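Local coordinates for protein YcaO (PDB 6CIB) that binds ATP-type nucleotides and magnesium and probably uses ATP to drive thioamidation of a peptide backbone, at residues Gly10-Phe14 and Ala150-Glu156; Arg41-Ile45 and Leu193-Leu197; Ala62-Thr66 and Leu250-Gln254; Asn130-His134 and Val347-Val351; His144-Leu148 and Glu164-Arg168. All blocks are in the same frame, centred on the assembly; numbering follows the deposited sequence.

Residues 10-14, ahead of helix 16-25, meet 150-156 at the start of helix 154-177; this is contact 1. Residues 41-45 turn from strand 34-42 into the next strand and meet helix 188-198 in contact 2. Strand 57-64 then brings 62-66 onto helix 241-260 in contact 3, which touches contact 2 through Ile45. Contacts 1, 2 and 3 cross one another along the chain. Contact 4 joins the loop at 130-134 to strand 346-351 and crosses all three. Contact 5, between 144-148 and helix 154-177, closes a short loop nested inside contacts 2, 3 and 4, and crosses contact 1. Contacts 1 and 3 share the ADP, and contact 5 gives the magnesium ion a carbonyl ligand.

Contact 1 of 5, residues Gly10-Phe14 and Ala150-Glu156; sequences GFRAF and AGRLREE. With ADP (adenosine-5'-diphosphate), chain G.
Glu156 ties the two segments together through its carboxylate. OE1 accepts the backbone N of Ala13 at 2.9 Å on its anti lone pair, in a nearly straight bond of 172°. OE2 takes two donors from opposite faces of the carboxylate plane. One is Arg12 NH1 at 3.1 Å, a salt bridge. The other is Arg152 N at 2.7 Å. Replacing Glu156 by an alanine would probably leave Arg12 without its charge partner and Ala13 N without this acceptor.

This inner part is buried. The Arg12 guanidinium lies over the adenine, with CZ 3.3 Å from ADP C4, while NH2 donates to the ribose O2' of ADP. That O2' donates in turn to Ala150 O at 2.6 Å, and Ala150 N binds ADP O3'. The loop and the helix start thus form one wall of the nucleotide pocket. Water 1 bridges Phe11 O and Glu156 O.

The outer part is more open to solvent. There the Arg152 guanidinium lies flat on the Phe14 ring, a cation-pi stack with centres 3.7 Å apart and planes at 16°. Bends at chi2 and chi3 fold the arginine back over that face. Its NH1 is also bonded to Thr19. Leu153, the N-cap residue of helix 154-177, meets Ala13 CB through CD1. The Phe11 ring packs on Ile159 and Leu163 of that helix and on Leu316 of helix 313-325.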
# COMPACT_ATOMS: atom_id res chain seq x y z
N GLY A 10 8.78 0.25 7.76
CA GLY A 10 9.26 -0.01 6.40
C GLY A 10 10.79 0.01 6.38
O GLY A 10 11.41 0.25 7.42
N PHE A 11 11.37 -0.23 5.21
CA PHE A 11 12.83 -0.32 5.04
C PHE A 11 13.40 1.02 4.59
O PHE A 11 13.15 1.48 3.47
CB PHE A 11 13.20 -1.43 4.05
CG PHE A 11 12.64 -2.78 4.42
CD1 PHE A 11 13.29 -3.58 5.37
CD2 PHE A 11 11.47 -3.24 3.83
CE1 PHE A 11 12.77 -4.82 5.72
CE2 PHE A 11 10.95 -4.48 4.17
CZ PHE A 11 11.60 -5.27 5.11
N ARG A 12 14.16 1.65 5.48
CA ARG A 12 14.56 3.04 5.32
C ARG A 12 16.06 3.26 5.50
O ARG A 12 16.70 2.63 6.35
CB ARG A 12 13.77 3.95 6.28
CG ARG A 12 12.24 3.86 6.17
CD ARG A 12 11.73 4.33 4.81
NE ARG A 12 10.30 4.05 4.64
CZ ARG A 12 9.58 4.38 3.56
NH1 ARG A 12 10.14 5.01 2.53
NH2 ARG A 12 8.29 4.07 3.51
N ALA A 13 16.61 4.17 4.70
CA ALA A 13 18.04 4.50 4.71
C ALA A 13 18.36 5.62 5.71
O ALA A 13 19.53 5.94 5.93
CB ALA A 13 18.49 4.89 3.31
N PHE A 14 17.32 6.19 6.32
CA PHE A 14 17.44 7.27 7.29
C PHE A 14 16.52 7.00 8.48
O PHE A 14 15.48 6.33 8.34
CB PHE A 14 17.08 8.63 6.65
CG PHE A 14 17.95 8.99 5.48
CD1 PHE A 14 17.63 8.57 4.19
CD2 PHE A 14 19.12 9.74 5.67
CE1 PHE A 14 18.45 8.87 3.10
CE2 PHE A 14 19.94 10.06 4.59
CZ PHE A 14 19.61 9.62 3.30
N ALA A 150 6.45 7.16 -2.11
CA ALA A 150 7.54 8.12 -1.98
C ALA A 150 8.59 7.53 -1.04
O ALA A 150 8.30 6.62 -0.26
CB ALA A 150 7.01 9.44 -1.45
N GLY A 151 9.82 8.04 -1.14
CA GLY A 151 10.89 7.72 -0.20
C GLY A 151 11.99 8.76 -0.22
O GLY A 151 11.94 9.71 -1.00
N ARG A 152 12.99 8.59 0.64
CA ARG A 152 14.19 9.41 0.58
C ARG A 152 15.05 8.99 -0.62
O ARG A 152 15.78 9.81 -1.18
CB ARG A 152 15.00 9.31 1.87
CG ARG A 152 14.37 9.95 3.09
CD ARG A 152 14.42 11.47 3.10
NE ARG A 152 15.78 12.01 3.05
CZ ARG A 152 16.55 12.25 4.11
NH1 ARG A 152 16.15 11.99 5.34
NH2 ARG A 152 17.76 12.77 3.92
N LEU A 153 14.95 7.71 -0.99
CA LEU A 153 15.64 7.16 -2.14
C LEU A 153 14.66 6.41 -3.00
O LEU A 153 13.63 5.93 -2.50
CB LEU A 153 16.78 6.22 -1.72
CG LEU A 153 17.91 6.76 -0.81
CD1 LEU A 153 18.83 5.61 -0.43
CD2 LEU A 153 18.73 7.86 -1.47
N ARG A 154 14.97 6.29 -4.29
CA ARG A 154 14.10 5.59 -5.22
C ARG A 154 13.89 4.13 -4.80
O ARG A 154 12.78 3.61 -4.93
CB ARG A 154 14.57 5.78 -6.68
CG ARG A 154 15.48 4.74 -7.29
CD ARG A 154 14.70 3.85 -8.25
NE ARG A 154 15.57 3.03 -9.10
CZ ARG A 154 15.60 1.70 -9.12
NH1 ARG A 154 14.81 0.96 -8.35
NH2 ARG A 154 16.44 1.08 -9.93
N GLU A 155 14.94 3.49 -4.24
CA GLU A 155 14.85 2.11 -3.74
C GLU A 155 13.81 1.94 -2.64
O GLU A 155 13.05 0.97 -2.66
CB GLU A 155 16.20 1.58 -3.26
CG GLU A 155 17.19 1.25 -4.37
CD GLU A 155 18.01 2.45 -4.82
OE1 GLU A 155 17.74 3.60 -4.39
OE2 GLU A 155 18.95 2.24 -5.61
N GLU A 156 13.77 2.90 -1.70
CA GLU A 156 12.75 2.93 -0.63
C GLU A 156 11.35 2.90 -1.21
O GLU A 156 10.51 2.12 -0.78
CB GLU A 156 12.89 4.21 0.20
CG GLU A 156 13.97 4.20 1.26
CD GLU A 156 13.88 5.42 2.16
OE1 GLU A 156 14.74 5.56 3.05
OE2 GLU A 156 12.94 6.23 1.99
PB ADP G . 1.72 3.10 3.27
O1B ADP G . 2.76 3.22 2.18
O2B ADP G . 1.22 1.69 3.51
O3B ADP G . 0.61 4.13 3.23
PA ADP G . 2.95 4.69 5.36
O1A ADP G . 4.04 4.26 6.31
O2A ADP G . 1.71 5.29 5.98
O3A ADP G . 2.58 3.33 4.61
O5' ADP G . 3.59 5.69 4.29
C5' ADP G . 2.90 6.70 3.53
C4' ADP G . 3.85 7.29 2.47
O4' ADP G . 5.00 7.86 3.12
C3' ADP G . 4.43 6.24 1.52
O3' ADP G . 4.71 6.84 0.24
C2' ADP G . 5.73 5.83 2.17
O2' ADP G . 6.66 5.27 1.25
C1' ADP G . 6.20 7.15 2.77
N9 ADP G . 7.03 6.99 3.99
C8 ADP G . 6.60 6.46 5.15
N7 ADP G . 7.60 6.45 6.07
C5 ADP G . 8.67 7.01 5.51
C6 ADP G . 10.06 7.32 5.94
N6 ADP G . 10.46 7.01 7.20
N1 ADP G . 10.88 7.90 5.04
C2 ADP G . 10.48 8.21 3.78
N3 ADP G . 9.24 7.96 3.32
C4 ADP G . 8.30 7.38 4.13
O HOH W 1 11.11 1.02 1.68

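Contact 2 of 5, residues Arg41-Ile45 and Leu193-Leu197; sequences RVGPI and LRRSL. With OXM (oxamic acid), chain I.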
# COMPACT_ATOMS: atom_id res chain seq x y z
N ARG A 41 -4.52 9.87 18.48
CA ARG A 41 -3.86 8.69 19.03
C ARG A 41 -4.94 7.63 19.24
O ARG A 41 -5.90 7.84 19.98
CB ARG A 41 -3.12 9.00 20.33
CG ARG A 41 -1.96 8.04 20.66
CD ARG A 41 -1.13 8.48 21.88
NE ARG A 41 -2.03 8.86 22.95
CZ ARG A 41 -2.20 10.08 23.45
NH1 ARG A 41 -1.45 11.11 23.07
NH2 ARG A 41 -3.13 10.24 24.37
N VAL A 42 -4.78 6.50 18.56
CA VAL A 42 -5.76 5.42 18.67
C VAL A 42 -5.11 4.33 19.50
O VAL A 42 -4.16 3.67 19.05
CB VAL A 42 -6.24 4.92 17.28
CG1 VAL A 42 -7.20 3.75 17.42
CG2 VAL A 42 -6.91 6.06 16.51
N GLY A 43 -5.62 4.17 20.72
CA GLY A 43 -4.92 3.42 21.78
C GLY A 43 -3.52 3.98 21.89
O GLY A 43 -3.36 5.19 22.09
N PRO A 44 -2.49 3.13 21.68
CA PRO A 44 -1.11 3.62 21.74
C PRO A 44 -0.57 4.18 20.42
O PRO A 44 0.58 4.64 20.39
CB PRO A 44 -0.33 2.36 22.12
CG PRO A 44 -1.07 1.27 21.41
CD PRO A 44 -2.53 1.67 21.41
N ILE A 45 -1.36 4.15 19.34
CA ILE A 45 -0.86 4.48 17.99
C ILE A 45 -1.14 5.93 17.57
O ILE A 45 -2.30 6.33 17.45
CB ILE A 45 -1.38 3.51 16.89
CG1 ILE A 45 -0.99 2.04 17.19
CG2 ILE A 45 -0.90 3.95 15.50
CD1 ILE A 45 0.50 1.81 17.44
N LEU A 193 0.37 -4.94 21.38
CA LEU A 193 -0.22 -3.93 20.49
C LEU A 193 -1.63 -4.34 20.02
O LEU A 193 -2.56 -3.54 20.12
CB LEU A 193 0.70 -3.61 19.31
CG LEU A 193 0.18 -2.69 18.19
CD1 LEU A 193 -0.35 -1.36 18.71
CD2 LEU A 193 1.27 -2.46 17.15
N ARG A 194 -1.77 -5.57 19.52
CA ARG A 194 -3.07 -6.11 19.13
C ARG A 194 -4.10 -6.02 20.27
O ARG A 194 -5.21 -5.53 20.05
CB ARG A 194 -2.95 -7.55 18.62
CG ARG A 194 -4.21 -8.09 17.95
CD ARG A 194 -4.25 -9.61 17.93
NE ARG A 194 -4.26 -10.21 19.27
CZ ARG A 194 -5.33 -10.28 20.08
NH1 ARG A 194 -5.20 -10.85 21.28
NH2 ARG A 194 -6.50 -9.77 19.72
N ARG A 195 -3.72 -6.46 21.47
CA ARG A 195 -4.57 -6.35 22.68
C ARG A 195 -4.91 -4.91 23.00
O ARG A 195 -6.04 -4.60 23.38
CB ARG A 195 -3.89 -6.99 23.89
CG ARG A 195 -3.89 -8.50 23.90
CD ARG A 195 -3.08 -9.03 25.07
NE ARG A 195 -2.87 -10.48 24.97
CZ ARG A 195 -2.26 -11.23 25.89
NH1 ARG A 195 -1.76 -10.69 27.00
NH2 ARG A 195 -2.14 -12.53 25.68
N SER A 196 -3.92 -4.03 22.86
CA SER A 196 -4.09 -2.61 23.16
C SER A 196 -5.07 -1.94 22.19
O SER A 196 -5.93 -1.16 22.61
CB SER A 196 -2.74 -1.91 23.18
OG SER A 196 -2.85 -0.66 23.82
N LEU A 197 -4.95 -2.27 20.90
CA LEU A 197 -5.92 -1.82 19.90
C LEU A 197 -7.29 -2.44 20.07
O LEU A 197 -8.30 -1.78 19.82
CB LEU A 197 -5.41 -2.04 18.47
CG LEU A 197 -4.36 -1.04 17.96
CD1 LEU A 197 -3.83 -1.49 16.60
CD2 LEU A 197 -4.90 0.38 17.87
C1 OXM I . 2.34 12.20 22.70
N1 OXM I . 1.45 12.17 23.68
O1 OXM I . 3.51 12.54 22.89
C2 OXM I . 1.90 11.83 21.35
O2 OXM I . 2.60 12.15 20.37
O3 OXM I . 0.83 11.19 21.23
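Pro44 and Ile45 lean on Leu193, Ser196 and Leu197 where a beta hairpin packs against one face of a helix. The hairpin joins strands 34-42 and 45-54 of the three-stranded antiparallel sheet. A type II' turn from Val42 to Ile45 closes it, with backbone bonds in both directions between these two residues. Gly43 sits in the turn at positive phi.

The side chains mostly meet crosswise. Ile45 and Leu193 lie at about a right angle, with CD1 of Ile45 3.5 Å from CD1 of Leu193. Leu193 CG is anti to the backbone N (chi1 174°), and this carries CD1 over to the hairpin. The same CD1 also meets Pro44 CG at 3.8 Å, where the two side chains run at a slant to each other. Val42 and Leu197 again cross at about a right angle. The side chains are 4.1 Å apart, CG1 of Val42 to CD2 of Leu197, and CD2 sits closer to the Val42 carbonyl O.

No hydrogen bond passes between the segments, so packing alone joins them here. Helix 241-260 lies beside them: Ile45 touches Leu250 and Ala253, and Leu193 touches Leu246. On the exposed side, Arg41, which does not take part in the packing, donates from NH1 to O3 of oxamic acid at 2.9 Å. At the turn itself, the hydroxyl OG of Ser196 rests against the proline ring, 3.4 Å from Pro44 CD.

Contact 3 of 5, residues Ala62-Thr66 and Leu250-Gln254; sequences AGKGT and LEVAQ. With ADP (adenosine-5'-diphosphate), chain G.
Lys64 carries most of the van der Waals packing through its aliphatic chain, which runs over Leu250 and Gln254. Its CG lies 3.8 Å from Leu250 CB and also meets Leu250 O. Further out, CD passes the end of the Gln254 side chain, crossing it at about a right angle. Ala62 CB packs on the same glutamine, at 3.9 Å from its CG. Leu250 CD2 covers the backbone of Gly65, 3.7 Å from its O.

These contacts lay the end of strand 57-64 across helix 241-260, with the two segments running at 137°. The strand is an outermost one of the three-stranded antiparallel sheet.

The polar contact is made at the nucleotide. Lys64 NZ donates to the alpha-phosphate oxygen O2A of ADP at 2.7 Å. Its CG sits between backbone N and carbonyl carbon (chi1 77°), and a chi2 bend turns the chain across the helix toward the phosphates. A methionine in place of Lys64 would probably leave O2A without this positive partner. Glu251 OE2 stays 4.8 Å from Lys64 NZ, while its OE1 accepts from Phe235 N.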
# COMPACT_ATOMS: atom_id res chain seq x y z
N ALA A 62 -3.90 10.65 5.41
CA ALA A 62 -3.51 10.21 6.74
C ALA A 62 -2.13 9.56 6.74
O ALA A 62 -1.68 9.00 5.73
CB ALA A 62 -4.55 9.26 7.32
N GLY A 63 -1.46 9.69 7.88
CA GLY A 63 -0.23 8.97 8.17
C GLY A 63 -0.34 8.36 9.55
O GLY A 63 -1.25 8.69 10.32
N LYS A 64 0.59 7.46 9.85
CA LYS A 64 0.60 6.75 11.11
C LYS A 64 1.96 6.13 11.31
O LYS A 64 2.77 6.10 10.38
CB LYS A 64 -0.52 5.68 11.18
CG LYS A 64 -0.29 4.37 10.43
CD LYS A 64 -0.35 4.55 8.92
CE LYS A 64 -0.51 3.22 8.21
NZ LYS A 64 -0.06 3.36 6.79
N GLY A 65 2.20 5.63 12.52
CA GLY A 65 3.48 5.01 12.87
C GLY A 65 3.48 4.57 14.32
O GLY A 65 2.51 4.81 15.06
N THR A 66 4.56 3.91 14.75
CA THR A 66 4.69 3.55 16.16
C THR A 66 5.08 4.75 17.02
O THR A 66 4.88 4.73 18.24
CB THR A 66 5.71 2.42 16.38
OG1 THR A 66 6.98 2.83 15.87
CG2 THR A 66 5.26 1.15 15.66
N LEU A 250 -1.28 -1.01 12.33
CA LEU A 250 -1.20 0.44 12.11
C LEU A 250 -2.28 0.96 11.15
O LEU A 250 -2.81 2.05 11.35
CB LEU A 250 0.20 0.84 11.61
CG LEU A 250 1.38 0.69 12.58
CD1 LEU A 250 2.68 1.03 11.87
CD2 LEU A 250 1.25 1.54 13.83
N GLU A 251 -2.61 0.17 10.13
CA GLU A 251 -3.69 0.50 9.21
C GLU A 251 -5.06 0.49 9.88
O GLU A 251 -5.87 1.35 9.61
CB GLU A 251 -3.66 -0.39 7.96
CG GLU A 251 -3.15 0.33 6.72
CD GLU A 251 -3.15 -0.53 5.47
OE1 GLU A 251 -4.09 -1.35 5.28
OE2 GLU A 251 -2.20 -0.40 4.66
N VAL A 252 -5.27 -0.47 10.79
CA VAL A 252 -6.48 -0.50 11.63
C VAL A 252 -6.60 0.80 12.45
O VAL A 252 -7.64 1.46 12.41
CB VAL A 252 -6.52 -1.75 12.53
CG1 VAL A 252 -7.58 -1.63 13.61
CG2 VAL A 252 -6.77 -2.99 11.68
N ALA A 253 -5.53 1.17 13.15
CA ALA A 253 -5.54 2.42 13.94
C ALA A 253 -5.87 3.63 13.06
O ALA A 253 -6.69 4.45 13.44
CB ALA A 253 -4.21 2.61 14.66
N GLN A 254 -5.23 3.72 11.89
CA GLN A 254 -5.52 4.74 10.90
C GLN A 254 -7.00 4.74 10.49
O GLN A 254 -7.64 5.81 10.44
CB GLN A 254 -4.63 4.55 9.68
CG GLN A 254 -4.77 5.63 8.61
CD GLN A 254 -3.69 5.53 7.55
OE1 GLN A 254 -2.78 6.35 7.49
NE2 GLN A 254 -3.76 4.49 6.74
PB ADP G . 1.72 3.10 3.27
O1B ADP G . 2.76 3.22 2.18
O2B ADP G . 1.22 1.69 3.51
O3B ADP G . 0.61 4.13 3.23
PA ADP G . 2.95 4.69 5.36
O1A ADP G . 4.04 4.26 6.31
O2A ADP G . 1.71 5.29 5.98
O3A ADP G . 2.58 3.33 4.61
O5' ADP G . 3.59 5.69 4.29
C5' ADP G . 2.90 6.70 3.53
C4' ADP G . 3.85 7.29 2.47
O4' ADP G . 5.00 7.86 3.12
C3' ADP G . 4.43 6.24 1.52
O3' ADP G . 4.71 6.84 0.24
C2' ADP G . 5.73 5.83 2.17
O2' ADP G . 6.66 5.27 1.25
C1' ADP G . 6.20 7.15 2.77
N9 ADP G . 7.03 6.99 3.99
C8 ADP G . 6.60 6.46 5.15
N7 ADP G . 7.60 6.45 6.07
C5 ADP G . 8.67 7.01 5.51
C6 ADP G . 10.06 7.32 5.94
N6 ADP G . 10.46 7.01 7.20
N1 ADP G . 10.88 7.90 5.04
C2 ADP G . 10.48 8.21 3.78
N3 ADP G . 9.24 7.96 3.32
C4 ADP G . 8.30 7.38 4.13

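Contact 4 of 5, residues Asn130-His134 and Val347-Val351; sequences NEVFH and VRVRV
Glu131 OE1 is gripped by Arg350 and by a water. Arg350 NH2 donates to it at 2.8 Å, nearly along the C-O axis, and the pair forms a salt bridge. NE of Arg350 adds a weak bond to OE1 at 3.3 Å. Water 3 donates to OE1 as well and accepts from Arg348 NH2. Carboxylate and guanidinium are nearly coplanar, 22° apart. Bends at chi2 and chi3 curl the arginine back to bring its edge to the glutamate.

Arg348 reaches the loop by another route. Its NH1 gives a weak hydrogen bond to Val132 O at 2.9 Å. It also donates to water 2, which lies at the edge of the guanidinium and touches the carbonyls of Asn130 and Phe133. The two guanidinium groups lie close: Arg348 NH2 stands over one face of the Arg350 group.

The loop at 130-134 thus covers strand 346-351 of the five-stranded antiparallel sheet. Val132 turns away from the strand segment and packs on Val335 and Val114 of the same sheet. Arg348 NE bonds to Asn146 O, close to the magnesium-binding Leu148. Glu131 OE2 pairs with Arg363, and Arg350 NH1 with Glu356. The charges are therefore shared in a buried network, in which each arginine faces carbonyls, waters or carboxylates, and this probably offsets the cost of burying them.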
# COMPACT_ATOMS: atom_id res chain seq x y z
N ASN A 130 -3.29 6.61 -17.53
CA ASN A 130 -4.33 6.17 -16.56
C ASN A 130 -3.80 5.12 -15.58
O ASN A 130 -4.41 4.88 -14.53
CB ASN A 130 -5.57 5.64 -17.30
CG ASN A 130 -6.81 5.54 -16.39
OD1 ASN A 130 -7.30 6.53 -15.87
ND2 ASN A 130 -7.32 4.32 -16.23
N GLU A 131 -2.69 4.48 -15.94
CA GLU A 131 -2.03 3.51 -15.09
C GLU A 131 -0.85 4.12 -14.32
O GLU A 131 -0.13 3.41 -13.62
CB GLU A 131 -1.55 2.31 -15.92
CG GLU A 131 -2.66 1.42 -16.46
CD GLU A 131 -3.57 0.88 -15.38
OE1 GLU A 131 -3.07 0.44 -14.32
OE2 GLU A 131 -4.80 0.88 -15.60
N VAL A 132 -0.68 5.43 -14.44
CA VAL A 132 0.40 6.12 -13.75
C VAL A 132 -0.16 7.20 -12.83
O VAL A 132 0.14 7.23 -11.63
CB VAL A 132 1.42 6.73 -14.76
CG1 VAL A 132 2.49 7.54 -14.05
CG2 VAL A 132 2.08 5.63 -15.59
N PHE A 133 -0.99 8.08 -13.40
CA PHE A 133 -1.46 9.27 -12.72
C PHE A 133 -2.74 9.05 -11.94
O PHE A 133 -3.43 8.05 -12.13
CB PHE A 133 -1.64 10.43 -13.72
CG PHE A 133 -0.38 10.84 -14.43
CD1 PHE A 133 0.74 11.31 -13.72
CD2 PHE A 133 -0.30 10.79 -15.83
CE1 PHE A 133 1.90 11.70 -14.38
CE2 PHE A 133 0.85 11.19 -16.49
CZ PHE A 133 1.95 11.64 -15.77
N HIS A 134 -3.02 10.00 -11.04
CA HIS A 134 -4.27 10.07 -10.30
C HIS A 134 -4.51 11.53 -9.87
O HIS A 134 -3.63 12.10 -9.23
CB HIS A 134 -4.26 9.16 -9.07
CG HIS A 134 -5.56 9.13 -8.34
ND1 HIS A 134 -6.70 8.55 -8.87
CD2 HIS A 134 -5.92 9.63 -7.13
CE1 HIS A 134 -7.70 8.69 -8.01
NE2 HIS A 134 -7.25 9.35 -6.95
N VAL A 347 7.71 6.99 -7.00
CA VAL A 347 7.50 6.05 -8.10
C VAL A 347 6.08 5.51 -8.15
O VAL A 347 5.35 5.51 -7.14
CB VAL A 347 8.49 4.84 -8.11
CG1 VAL A 347 9.95 5.29 -8.13
CG2 VAL A 347 8.22 3.88 -6.95
N ARG A 348 5.70 5.06 -9.34
CA ARG A 348 4.56 4.19 -9.51
C ARG A 348 5.07 2.82 -9.97
O ARG A 348 5.73 2.71 -11.01
CB ARG A 348 3.58 4.78 -10.52
CG ARG A 348 2.24 4.07 -10.56
CD ARG A 348 1.33 4.53 -9.42
NE ARG A 348 0.17 3.66 -9.29
CZ ARG A 348 -0.98 3.81 -9.94
NH1 ARG A 348 -1.17 4.82 -10.78
NH2 ARG A 348 -1.96 2.93 -9.74
N VAL A 349 4.78 1.80 -9.17
CA VAL A 349 5.08 0.41 -9.49
C VAL A 349 3.81 -0.23 -10.00
O VAL A 349 2.76 -0.14 -9.35
CB VAL A 349 5.62 -0.37 -8.26
CG1 VAL A 349 5.80 -1.86 -8.57
CG2 VAL A 349 6.93 0.24 -7.79
N ARG A 350 3.89 -0.83 -11.19
CA ARG A 350 2.80 -1.63 -11.74
C ARG A 350 3.31 -3.05 -11.98
O ARG A 350 4.41 -3.24 -12.51
CB ARG A 350 2.26 -1.04 -13.06
CG ARG A 350 1.97 0.47 -13.08
CD ARG A 350 0.91 0.91 -12.08
NE ARG A 350 -0.41 0.36 -12.37
CZ ARG A 350 -1.14 -0.34 -11.51
NH1 ARG A 350 -0.71 -0.57 -10.27
NH2 ARG A 350 -2.34 -0.80 -11.88
N VAL A 351 2.51 -4.03 -11.59
CA VAL A 351 2.79 -5.43 -11.91
C VAL A 351 1.63 -5.88 -12.81
O VAL A 351 0.48 -5.95 -12.35
CB VAL A 351 2.97 -6.30 -10.64
CG1 VAL A 351 3.32 -7.74 -10.98
CG2 VAL A 351 4.07 -5.72 -9.74
O HOH W 2 -3.56 5.29 -12.16
O HOH W 3 -3.82 2.20 -12.06

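Contact 5 of 5, residues His144-Leu148 and Glu164-Arg168; sequences HTNGL and EVVER. With MG (magnesium ion), chain H.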
# COMPACT_ATOMS: atom_id res chain seq x y z
N HIS A 144 -6.08 5.13 -10.02
CA HIS A 144 -5.94 4.84 -8.58
C HIS A 144 -4.47 4.95 -8.14
O HIS A 144 -3.61 5.31 -8.95
CB HIS A 144 -6.56 3.48 -8.21
CG HIS A 144 -5.95 2.31 -8.92
ND1 HIS A 144 -4.76 1.75 -8.53
CD2 HIS A 144 -6.37 1.60 -10.00
CE1 HIS A 144 -4.47 0.73 -9.33
NE2 HIS A 144 -5.42 0.63 -10.23
N THR A 145 -4.19 4.65 -6.88
CA THR A 145 -2.85 4.88 -6.30
C THR A 145 -2.12 3.59 -5.85
O THR A 145 -1.08 3.66 -5.16
CB THR A 145 -2.89 5.89 -5.13
OG1 THR A 145 -3.77 5.40 -4.12
CG2 THR A 145 -3.38 7.27 -5.60
N ASN A 146 -2.64 2.42 -6.23
CA ASN A 146 -1.96 1.16 -5.91
C ASN A 146 -0.58 1.13 -6.55
O ASN A 146 -0.45 1.29 -7.77
CB ASN A 146 -2.77 -0.06 -6.35
CG ASN A 146 -2.26 -1.36 -5.72
OD1 ASN A 146 -2.07 -1.43 -4.51
ND2 ASN A 146 -2.06 -2.38 -6.53
N GLY A 147 0.44 0.95 -5.72
CA GLY A 147 1.82 0.94 -6.16
C GLY A 147 2.51 2.28 -6.14
O GLY A 147 3.69 2.37 -6.51
N LEU A 148 1.79 3.33 -5.76
CA LEU A 148 2.36 4.66 -5.62
C LEU A 148 3.07 4.79 -4.28
O LEU A 148 2.49 4.49 -3.24
CB LEU A 148 1.27 5.74 -5.76
CG LEU A 148 1.64 7.21 -5.67
CD1 LEU A 148 2.50 7.67 -6.85
CD2 LEU A 148 0.36 8.02 -5.58
N GLU A 164 3.20 -3.11 -1.58
CA GLU A 164 1.79 -2.73 -1.66
C GLU A 164 1.03 -3.51 -2.75
O GLU A 164 -0.09 -3.98 -2.52
CB GLU A 164 1.66 -1.22 -1.88
CG GLU A 164 0.23 -0.71 -1.91
CD GLU A 164 0.20 0.80 -1.89
OE1 GLU A 164 0.09 1.41 -2.97
OE2 GLU A 164 0.33 1.38 -0.79
N VAL A 165 1.64 -3.64 -3.93
CA VAL A 165 1.05 -4.40 -5.04
C VAL A 165 0.85 -5.89 -4.66
O VAL A 165 -0.21 -6.46 -4.95
CB VAL A 165 1.86 -4.25 -6.37
CG1 VAL A 165 1.32 -5.18 -7.45
CG2 VAL A 165 1.81 -2.81 -6.88
N VAL A 166 1.84 -6.48 -3.99
CA VAL A 166 1.73 -7.87 -3.50
C VAL A 166 0.60 -7.98 -2.47
O VAL A 166 -0.21 -8.91 -2.53
CB VAL A 166 3.08 -8.38 -2.92
CG1 VAL A 166 2.94 -9.78 -2.32
CG2 VAL A 166 4.14 -8.39 -4.01
N GLU A 167 0.55 -7.01 -1.56
CA GLU A 167 -0.47 -6.93 -0.52
C GLU A 167 -1.89 -6.95 -1.10
O GLU A 167 -2.74 -7.75 -0.67
CB GLU A 167 -0.22 -5.68 0.31
CG GLU A 167 -1.26 -5.37 1.37
CD GLU A 167 -1.16 -3.94 1.86
OE1 GLU A 167 -0.13 -3.60 2.49
OE2 GLU A 167 -2.10 -3.16 1.63
N ARG A 168 -2.14 -6.10 -2.09
CA ARG A 168 -3.46 -6.02 -2.72
C ARG A 168 -3.75 -7.21 -3.63
O ARG A 168 -4.91 -7.57 -3.81
CB ARG A 168 -3.65 -4.69 -3.46
CG ARG A 168 -3.27 -3.47 -2.64
CD ARG A 168 -4.43 -2.86 -1.89
NE ARG A 168 -3.99 -1.92 -0.86
CZ ARG A 168 -3.58 -0.67 -1.07
NH1 ARG A 168 -3.51 -0.15 -2.30
NH2 ARG A 168 -3.22 0.07 -0.03
MG MG H . 1.39 4.87 -1.21
O HOH W 4 -3.72 2.57 -2.83
O HOH W 5 -2.16 -5.47 -6.54
O HOH W 6 2.76 3.31 -0.41
O HOH W 7 -0.33 3.99 -2.30
O HOH W 8 0.24 5.42 0.66
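From CB, Glu164 of helix 154-177 heads toward the turn at 145-148. CG lies anti to the backbone N (chi1 -177°), and the chain stays extended to its tip. CG passes Asn146 OD1 at 3.5 Å. CD lies 3.8 Å from Gly147 N. OE1 accepts that N at 2.8 Å on its anti lone pair and also receives water 7. OE2 receives water 6.

The turn is a type II beta turn from Thr145 to Leu148, with Gly147 at positive phi. It leads into edge strand 148-150 of the five-stranded sheet. Leu148 O binds the magnesium ion at 2.3 Å, together with waters 6, 7 and 8 and Glu81. Glu164 therefore holds two metal waters as a second-shell residue here, though it has been seen to bind magnesium in this protein.

Val165 CG2 packs on Gly147 CA at 3.8 Å. Beside it, Asn146 ND2 bonds to Glu356, and water 5 links it to Val165 O. Arg168 lays its guanidinium over Glu164 CG, and its NH1 reaches Thr145 OG1 through water 4.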